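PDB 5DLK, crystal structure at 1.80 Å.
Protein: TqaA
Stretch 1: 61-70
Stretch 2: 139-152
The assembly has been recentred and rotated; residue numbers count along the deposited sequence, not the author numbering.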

ATOM      1  N   PHE A  61       1.723  -0.078   7.719  1.00 16.72           N
ATOM      2  CA  PHE A  61       1.278   1.266   7.351  1.00 15.70           C
ATOM      3  C   PHE A  61       0.827   2.068   8.566  1.00 16.62           C
ATOM      4  O   PHE A  61       1.095   3.261   8.655  1.00 17.13           O
ATOM      5  N   ILE A  62       0.134   1.429   9.499  1.00 16.64           N
ATOM      6  CA  ILE A  62      -0.342   2.148  10.690  1.00 15.24           C
ATOM      7  C   ILE A  62       0.819   2.663  11.535  1.00 20.34           C
ATOM      8  O   ILE A  62       0.826   3.831  11.967  1.00 18.55           O
ATOM      9  N   LYS A  63       1.843   1.823  11.713  1.00 17.83           N
ATOM     10  CA  LYS A  63       2.992   2.210  12.514  1.00 17.45           C
ATOM     11  C   LYS A  63       3.749   3.375  11.908  1.00 18.01           C
ATOM     12  O   LYS A  63       4.450   4.098  12.613  1.00 24.20           O
ATOM     13  N   ARG A  64       3.621   3.535  10.597  1.00 18.10           N
ATOM     14  CA  ARG A  64       4.324   4.584   9.870  1.00 19.00           C
ATOM     15  C   ARG A  64       3.445   5.824   9.618  1.00 21.05           C
ATOM     16  O   ARG A  64       3.823   6.744   8.865  1.00 20.23           O
ATOM     17  N   GLY A  65       2.279   5.849  10.258  1.00 19.08           N
ATOM     18  CA  GLY A  65       1.412   7.023  10.187  1.00 20.76           C
ATOM     19  C   GLY A  65       0.952   7.302   8.770  1.00 20.71           C
ATOM     20  O   GLY A  65       0.802   8.466   8.375  1.00 22.19           O
ATOM     21  N   THR A  66       0.728   6.236   8.001  1.00 18.47           N
ATOM     22  CA  THR A  66       0.447   6.381   6.580  1.00 15.70           C
ATOM     23  C   THR A  66      -1.009   6.802   6.411  1.00 19.12           C
ATOM     24  O   THR A  66      -1.926   6.045   6.707  1.00 19.06           O
ATOM     25  N   PHE A  67      -1.207   8.031   5.947  1.00 19.16           N
ATOM     26  CA  PHE A  67      -2.517   8.668   6.029  1.00 18.47           C
ATOM     27  C   PHE A  67      -2.644   9.629   4.857  1.00 19.40           C
ATOM     28  O   PHE A  67      -1.729  10.414   4.589  1.00 20.41           O
ATOM     29  N   HIS A  68      -3.745   9.526   4.123  1.00 18.72           N
ATOM     30  CA  HIS A  68      -3.939  10.315   2.913  1.00 17.97           C
ATOM     31  C   HIS A  68      -5.217  11.123   2.979  1.00 19.97           C
ATOM     32  O   HIS A  68      -6.196  10.699   3.594  1.00 19.63           O
ATOM     33  N   SER A  69      -5.187  12.279   2.328  1.00 21.81           N
ATOM     34  CA  SER A  69      -6.398  13.029   2.008  1.00 22.10           C
ATOM     35  C   SER A  69      -6.494  13.084   0.496  1.00 19.44           C
ATOM     36  O   SER A  69      -5.672  13.735  -0.154  1.00 22.38           O
ATOM     37  N   TYR A  70      -7.489  12.403  -0.065  1.00 21.96           N
ATOM     38  CA  TYR A  70      -7.706  12.432  -1.501  1.00 17.48           C
ATOM     39  C   TYR A  70      -8.698  13.557  -1.819  1.00 22.02           C
ATOM     40  O   TYR A  70      -9.836  13.526  -1.364  1.00 22.50           O
ATOM     41  N   LEU A 139      -6.726  22.755   7.818  1.00 16.60           N
ATOM     42  CA  LEU A 139      -7.294  21.772   8.729  1.00 19.52           C
ATOM     43  C   LEU A 139      -6.383  20.533   8.776  1.00 19.48           C
ATOM     44  O   LEU A 139      -6.175  19.940   9.836  1.00 20.54           O
ATOM     45  N   TRP A 140      -5.844  20.176   7.617  1.00 20.70           N
ATOM     46  CA  TRP A 140      -4.908  19.037   7.499  1.00 20.24           C
ATOM     47  C   TRP A 140      -3.668  19.231   8.375  1.00 20.91           C
ATOM     48  O   TRP A 140      -3.394  18.429   9.269  1.00 24.14           O
ATOM     49  N   ASP A 141      -2.933  20.311   8.128  1.00 17.59           N
ATOM     50  CA  ASP A 141      -1.731  20.629   8.898  1.00 19.96           C
ATOM     51  C   ASP A 141      -1.977  21.049  10.335  1.00 25.38           C
ATOM     52  O   ASP A 141      -1.111  20.890  11.188  1.00 22.94           O
ATOM     53  N   GLY A 142      -3.151  21.610  10.609  1.00 23.04           N
ATOM     54  CA  GLY A 142      -3.401  22.162  11.920  1.00 23.16           C
ATOM     55  C   GLY A 142      -3.959  21.151  12.894  1.00 24.29           C
ATOM     56  O   GLY A 142      -3.807  21.311  14.103  1.00 27.43           O
ATOM     57  N   LYS A 143      -4.612  20.108  12.393  1.00 20.98           N
ATOM     58  CA  LYS A 143      -5.155  19.134  13.322  1.00 23.38           C
ATOM     59  C   LYS A 143      -5.368  17.732  12.753  1.00 23.74           C
ATOM     60  O   LYS A 143      -5.193  16.754  13.481  1.00 27.70           O
ATOM     61  N   ASP A 144      -5.716  17.608  11.476  1.00 21.40           N
ATOM     62  CA  ASP A 144      -6.106  16.295  10.961  1.00 20.51           C
ATOM     63  C   ASP A 144      -4.952  15.260  11.052  1.00 22.98           C
ATOM     64  O   ASP A 144      -5.153  14.179  11.608  1.00 24.79           O
ATOM     65  N   TRP A 145      -3.762  15.559  10.533  1.00 23.49           N
ATOM     66  CA  TRP A 145      -2.705  14.532  10.656  1.00 20.69           C
ATOM     67  C   TRP A 145      -1.881  14.648  11.967  1.00 24.15           C
ATOM     68  O   TRP A 145      -1.495  13.616  12.516  1.00 23.13           O
ATOM     69  N   PRO A 146      -1.651  15.864  12.513  1.00 21.23           N
ATOM     70  CA  PRO A 146      -0.910  15.880  13.784  1.00 23.94           C
ATOM     71  C   PRO A 146      -1.583  15.167  14.958  1.00 26.85           C
ATOM     72  O   PRO A 146      -0.880  14.749  15.882  1.00 27.52           O
ATOM     73  N   THR A 147      -2.904  15.034  14.937  1.00 21.85           N
ATOM     74  CA  THR A 147      -3.591  14.361  16.034  1.00 25.30           C
ATOM     75  C   THR A 147      -4.034  12.951  15.668  1.00 26.85           C
ATOM     76  O   THR A 147      -4.811  12.319  16.400  1.00 26.54           O
ATOM     77  N   LEU A 148      -3.555  12.462  14.528  1.00 22.89           N
ATOM     78  CA  LEU A 148      -3.913  11.127  14.069  1.00 24.14           C
ATOM     79  C   LEU A 148      -3.499  10.097  15.107  1.00 22.52           C
ATOM     80  O   LEU A 148      -2.371  10.123  15.616  1.00 25.09           O
ATOM     81  N   ASN A 149      -4.427   9.201  15.419  1.00 23.27           N
ATOM     82  CA  ASN A 149      -4.179   8.099  16.338  1.00 25.50           C
ATOM     83  C   ASN A 149      -5.052   6.909  15.949  1.00 23.89           C
ATOM     84  O   ASN A 149      -6.057   6.603  16.614  1.00 24.54           O
ATOM     85  N   VAL A 150      -4.668   6.252  14.853  1.00 19.82           N
ATOM     86  CA  VAL A 150      -5.481   5.215  14.254  1.00 19.96           C
ATOM     87  C   VAL A 150      -5.789   4.104  15.249  1.00 23.15           C
ATOM     88  O   VAL A 150      -6.908   3.598  15.280  1.00 21.86           O
ATOM     89  N   LEU A 151      -4.817   3.752  16.084  1.00 23.09           N
ATOM     90  CA  LEU A 151      -5.008   2.629  17.009  1.00 24.53           C
ATOM     91  C   LEU A 151      -5.841   3.022  18.231  1.00 25.93           C
ATOM     92  O   LEU A 151      -6.125   2.184  19.093  1.00 24.66           O
ATOM     93  N   GLY A 152      -6.242   4.287  18.289  1.00 24.84           N
ATOM     94  CA  GLY A 152      -7.187   4.736  19.304  1.00 25.84           C
ATOM     95  C   GLY A 152      -8.625   4.327  19.027  1.00 27.69           C
ATOM     96  O   GLY A 152      -9.502   4.465  19.895  1.00 29.42           O
TER

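The contact between these stretches is largely apolar: no hydrogen bond crosses it, and side-chain packing makes most of the contact. Ile62, near the end of its helix, points toward stretch 2 with chi1 m and chi2 t. Its CD1 lies 4.2 Å from Val150 CG1, and its CG2 lies 3.8 Å from Leu151 CG. Val150 (t) points toward stretch 1, whereas Leu151 (m, t) leaves its backbone sideways and brings its end nearer.

Lys63 points away, and Arg64 is out of reach, its guanidinium bonded elsewhere. Gly65 adopts a positive phi, a conformation that favours glycine, and offers only backbone: its O sits 4.3 Å from Leu148 CD2. Thr66 (m) also points away; its OG1 donates to Phe61 O at 2.8 Å, so this polar group is satisfied within the turn.

Phe67 is the centrepiece, chi1 t and pointing toward stretch 2, with the largest covered area of any residue here. Leu148 (t, p) reaches it with both methyls: CD1 stands 3.8 Å from the centroid of the Phe67 ring, almost on the ring normal, while CD2 touches Phe67 CB at 3.5 Å. At the ring edge, Trp145 CB comes within 4.2 Å of Phe67 CD2. The rest of Trp145 (p) leads away, its NE1 donating to Asp141 OD1 at 2.9 Å. Trp140 (t) starts sideways but extends its indole inward, placing CH2 3.5 Å from Phe67 CD2. The two ring planes are near parallel, at 14°, yet slid apart, so they barely overlap.

Strand alternation then turns His68 (m) away and Ser69 (t) toward stretch 2. Ser69 CB packs over a face of Trp140, 3.6 Å from Trp140 CZ3, while the Ser69 hydroxyl finds a partner just outside the stretches. The polar groups with known partners find them without crossing the contact.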

ATOM      1  CB  PHE A  61       0.160   1.181   6.311  1.00 16.26           C
ATOM      2  CG  PHE A  61       0.647   0.829   4.941  1.00 17.18           C
ATOM      3  CD1 PHE A  61       1.617   1.603   4.324  1.00 19.10           C
ATOM      4  CD2 PHE A  61       0.155  -0.289   4.269  1.00 15.74           C
ATOM      5  CE1 PHE A  61       2.095   1.285   3.057  1.00 20.75           C
ATOM      6  CE2 PHE A  61       0.621  -0.620   2.995  1.00 18.79           C
ATOM      7  CZ  PHE A  61       1.605   0.177   2.386  1.00 18.33           C
ATOM      8  CB  ILE A  62      -1.290   1.253  11.534  1.00 17.43           C
ATOM      9  CG1 ILE A  62      -2.584   1.041  10.742  1.00 19.34           C
ATOM     10  CG2 ILE A  62      -1.580   1.903  12.876  1.00 20.82           C
ATOM     11  CD1 ILE A  62      -3.500  -0.036  11.298  1.00 20.01           C
ATOM     12  CB  LYS A  63       3.971   1.039  12.676  1.00 22.09           C
ATOM     13  CG  LYS A  63       3.584  -0.019  13.688  1.00 28.48           C
ATOM     14  CD  LYS A  63       4.781  -0.988  13.820  1.00 33.96           C
ATOM     15  CE  LYS A  63       4.500  -2.172  14.722  1.00 45.77           C
ATOM     16  NZ  LYS A  63       4.079  -1.742  16.095  1.00 47.44           N
ATOM     17  CB  ARG A  64       4.861   4.011   8.560  1.00 17.04           C
ATOM     18  CG  ARG A  64       6.084   3.087   8.819  1.00 17.00           C
ATOM     19  CD  ARG A  64       6.341   2.082   7.709  1.00 19.43           C
ATOM     20  NE  ARG A  64       7.447   1.190   8.091  1.00 19.23           N
ATOM     21  CZ  ARG A  64       7.353   0.181   8.961  1.00 22.05           C
ATOM     22  NH1 ARG A  64       6.205  -0.093   9.593  1.00 17.12           N
ATOM     23  NH2 ARG A  64       8.431  -0.548   9.234  1.00 19.99           N
ATOM     24  CB  THR A  66       0.729   5.084   5.812  1.00 21.16           C
ATOM     25  OG1 THR A  66       1.947   4.520   6.310  1.00 18.81           O
ATOM     26  CG2 THR A  66       0.908   5.369   4.313  1.00 17.18           C
ATOM     27  CB  PHE A  67      -2.622   9.371   7.378  1.00 20.33           C
ATOM     28  CG  PHE A  67      -3.981   9.935   7.703  1.00 18.82           C
ATOM     29  CD1 PHE A  67      -5.121   9.142   7.660  1.00 23.10           C
ATOM     30  CD2 PHE A  67      -4.087  11.253   8.143  1.00 23.55           C
ATOM     31  CE1 PHE A  67      -6.381   9.683   8.013  1.00 21.35           C
ATOM     32  CE2 PHE A  67      -5.328  11.803   8.489  1.00 26.41           C
ATOM     33  CZ  PHE A  67      -6.472  11.013   8.417  1.00 23.27           C
ATOM     34  CB  HIS A  68      -4.019   9.423   1.679  1.00 19.38           C
ATOM     35  CG  HIS A  68      -2.686   8.932   1.202  1.00 23.36           C
ATOM     36  ND1 HIS A  68      -1.896   8.083   1.946  1.00 23.33           N
ATOM     37  CD2 HIS A  68      -2.003   9.184   0.061  1.00 24.29           C
ATOM     38  CE1 HIS A  68      -0.778   7.834   1.283  1.00 24.20           C
ATOM     39  NE2 HIS A  68      -0.824   8.479   0.130  1.00 23.11           N
ATOM     40  CB  SER A  69      -6.346  14.445   2.591  1.00 24.30           C
ATOM     41  OG  SER A  69      -7.550  15.142   2.289  1.00 23.59           O
ATOM     42  CB  TYR A  70      -8.219  11.089  -2.004  1.00 21.15           C
ATOM     43  CG  TYR A  70      -7.144  10.020  -1.977  1.00 20.99           C
ATOM     44  CD1 TYR A  70      -6.024  10.135  -2.787  1.00 24.42           C
ATOM     45  CD2 TYR A  70      -7.247   8.912  -1.142  1.00 21.78           C
ATOM     46  CE1 TYR A  70      -5.027   9.173  -2.769  1.00 25.59           C
ATOM     47  CE2 TYR A  70      -6.251   7.934  -1.122  1.00 25.26           C
ATOM     48  CZ  TYR A  70      -5.144   8.081  -1.942  1.00 23.33           C
ATOM     49  OH  TYR A  70      -4.137   7.127  -1.957  1.00 25.05           O
ATOM     50  CB  LEU A 139      -8.713  21.374   8.294  1.00 21.05           C
ATOM     51  CG  LEU A 139      -9.769  22.479   8.460  1.00 23.58           C
ATOM     52  CD1 LEU A 139     -11.049  21.988   7.809  1.00 21.63           C
ATOM     53  CD2 LEU A 139      -9.966  22.772   9.937  1.00 23.67           C
ATOM     54  CB  TRP A 140      -4.502  18.870   6.040  1.00 21.63           C
ATOM     55  CG  TRP A 140      -3.506  17.755   5.754  1.00 22.17           C
ATOM     56  CD1 TRP A 140      -2.186  17.902   5.426  1.00 23.27           C
ATOM     57  CD2 TRP A 140      -3.770  16.339   5.739  1.00 22.30           C
ATOM     58  NE1 TRP A 140      -1.614  16.663   5.199  1.00 20.80           N
ATOM     59  CE2 TRP A 140      -2.558  15.690   5.396  1.00 24.37           C
ATOM     60  CE3 TRP A 140      -4.911  15.561   5.971  1.00 20.91           C
ATOM     61  CZ2 TRP A 140      -2.458  14.294   5.281  1.00 21.64           C
ATOM     62  CZ3 TRP A 140      -4.807  14.170   5.867  1.00 25.23           C
ATOM     63  CH2 TRP A 140      -3.589  13.556   5.519  1.00 21.56           C
ATOM     64  CB  ASP A 141      -0.938  21.734   8.199  1.00 23.94           C
ATOM     65  CG  ASP A 141      -0.258  21.246   6.937  1.00 29.43           C
ATOM     66  OD1 ASP A 141       0.066  20.038   6.860  1.00 30.18           O
ATOM     67  OD2 ASP A 141      -0.041  22.064   6.025  1.00 28.28           O
ATOM     68  CB  LYS A 143      -6.478  19.657  13.919  1.00 29.50           C
ATOM     69  CG  LYS A 143      -7.624  19.812  12.941  1.00 29.23           C
ATOM     70  CD  LYS A 143      -8.865  20.451  13.630  1.00 29.24           C
ATOM     71  CE  LYS A 143      -9.447  19.573  14.730  1.00 33.32           C
ATOM     72  NZ  LYS A 143     -10.092  18.342  14.188  1.00 36.60           N
ATOM     73  CB  ASP A 144      -6.616  16.387   9.516  1.00 19.45           C
ATOM     74  CG  ASP A 144      -7.923  17.190   9.398  1.00 24.81           C
ATOM     75  OD1 ASP A 144      -8.543  17.489  10.442  1.00 25.09           O
ATOM     76  OD2 ASP A 144      -8.330  17.504   8.260  1.00 22.88           O
ATOM     77  CB  TRP A 145      -1.789  14.492   9.392  1.00 21.73           C
ATOM     78  CG  TRP A 145      -0.830  15.636   9.187  1.00 20.85           C
ATOM     79  CD1 TRP A 145      -0.979  16.692   8.327  1.00 21.73           C
ATOM     80  CD2 TRP A 145       0.440  15.815   9.824  1.00 24.63           C
ATOM     81  NE1 TRP A 145       0.111  17.529   8.410  1.00 22.26           N
ATOM     82  CE2 TRP A 145       0.993  17.020   9.327  1.00 26.01           C
ATOM     83  CE3 TRP A 145       1.164  15.078  10.772  1.00 26.59           C
ATOM     84  CZ2 TRP A 145       2.234  17.500   9.741  1.00 28.58           C
ATOM     85  CZ3 TRP A 145       2.387  15.568  11.199  1.00 27.69           C
ATOM     86  CH2 TRP A 145       2.913  16.764  10.680  1.00 31.69           C
ATOM     87  CB  PRO A 146      -0.785  17.378  14.092  1.00 26.99           C
ATOM     88  CG  PRO A 146      -0.788  18.020  12.741  1.00 23.70           C
ATOM     89  CD  PRO A 146      -1.777  17.232  11.955  1.00 22.64           C
ATOM     90  CB  THR A 147      -4.833  15.154  16.500  1.00 25.44           C
ATOM     91  OG1 THR A 147      -5.771  15.245  15.425  1.00 25.56           O
ATOM     92  CG2 THR A 147      -4.435  16.525  16.940  1.00 28.78           C
ATOM     93  CB  LEU A 148      -3.252  10.815  12.719  1.00 24.66           C
ATOM     94  CG  LEU A 148      -3.576   9.448  12.092  1.00 23.78           C
ATOM     95  CD1 LEU A 148      -5.026   9.353  11.687  1.00 27.16           C
ATOM     96  CD2 LEU A 148      -2.659   9.180  10.893  1.00 24.57           C
ATOM     97  CB  ASN A 149      -4.447   8.529  17.785  1.00 28.62           C
ATOM     98  CG  ASN A 149      -4.158   7.422  18.784  1.00 32.58           C
ATOM     99  OD1 ASN A 149      -3.343   6.534  18.530  1.00 32.92           O
ATOM    100  ND2 ASN A 149      -4.833   7.467  19.924  1.00 31.62           N
ATOM    101  CB  VAL A 150      -4.796   4.623  12.993  1.00 20.63           C
ATOM    102  CG1 VAL A 150      -5.540   3.385  12.498  1.00 19.85           C
ATOM    103  CG2 VAL A 150      -4.728   5.682  11.892  1.00 21.62           C
ATOM    104  CB  LEU A 151      -3.662   2.066  17.448  1.00 28.25           C
ATOM    105  CG  LEU A 151      -2.989   1.291  16.313  1.00 26.31           C
ATOM    106  CD1 LEU A 151      -1.653   0.720  16.770  1.00 29.03           C
ATOM    107  CD2 LEU A 151      -3.916   0.191  15.769  1.00 25.69           C
TER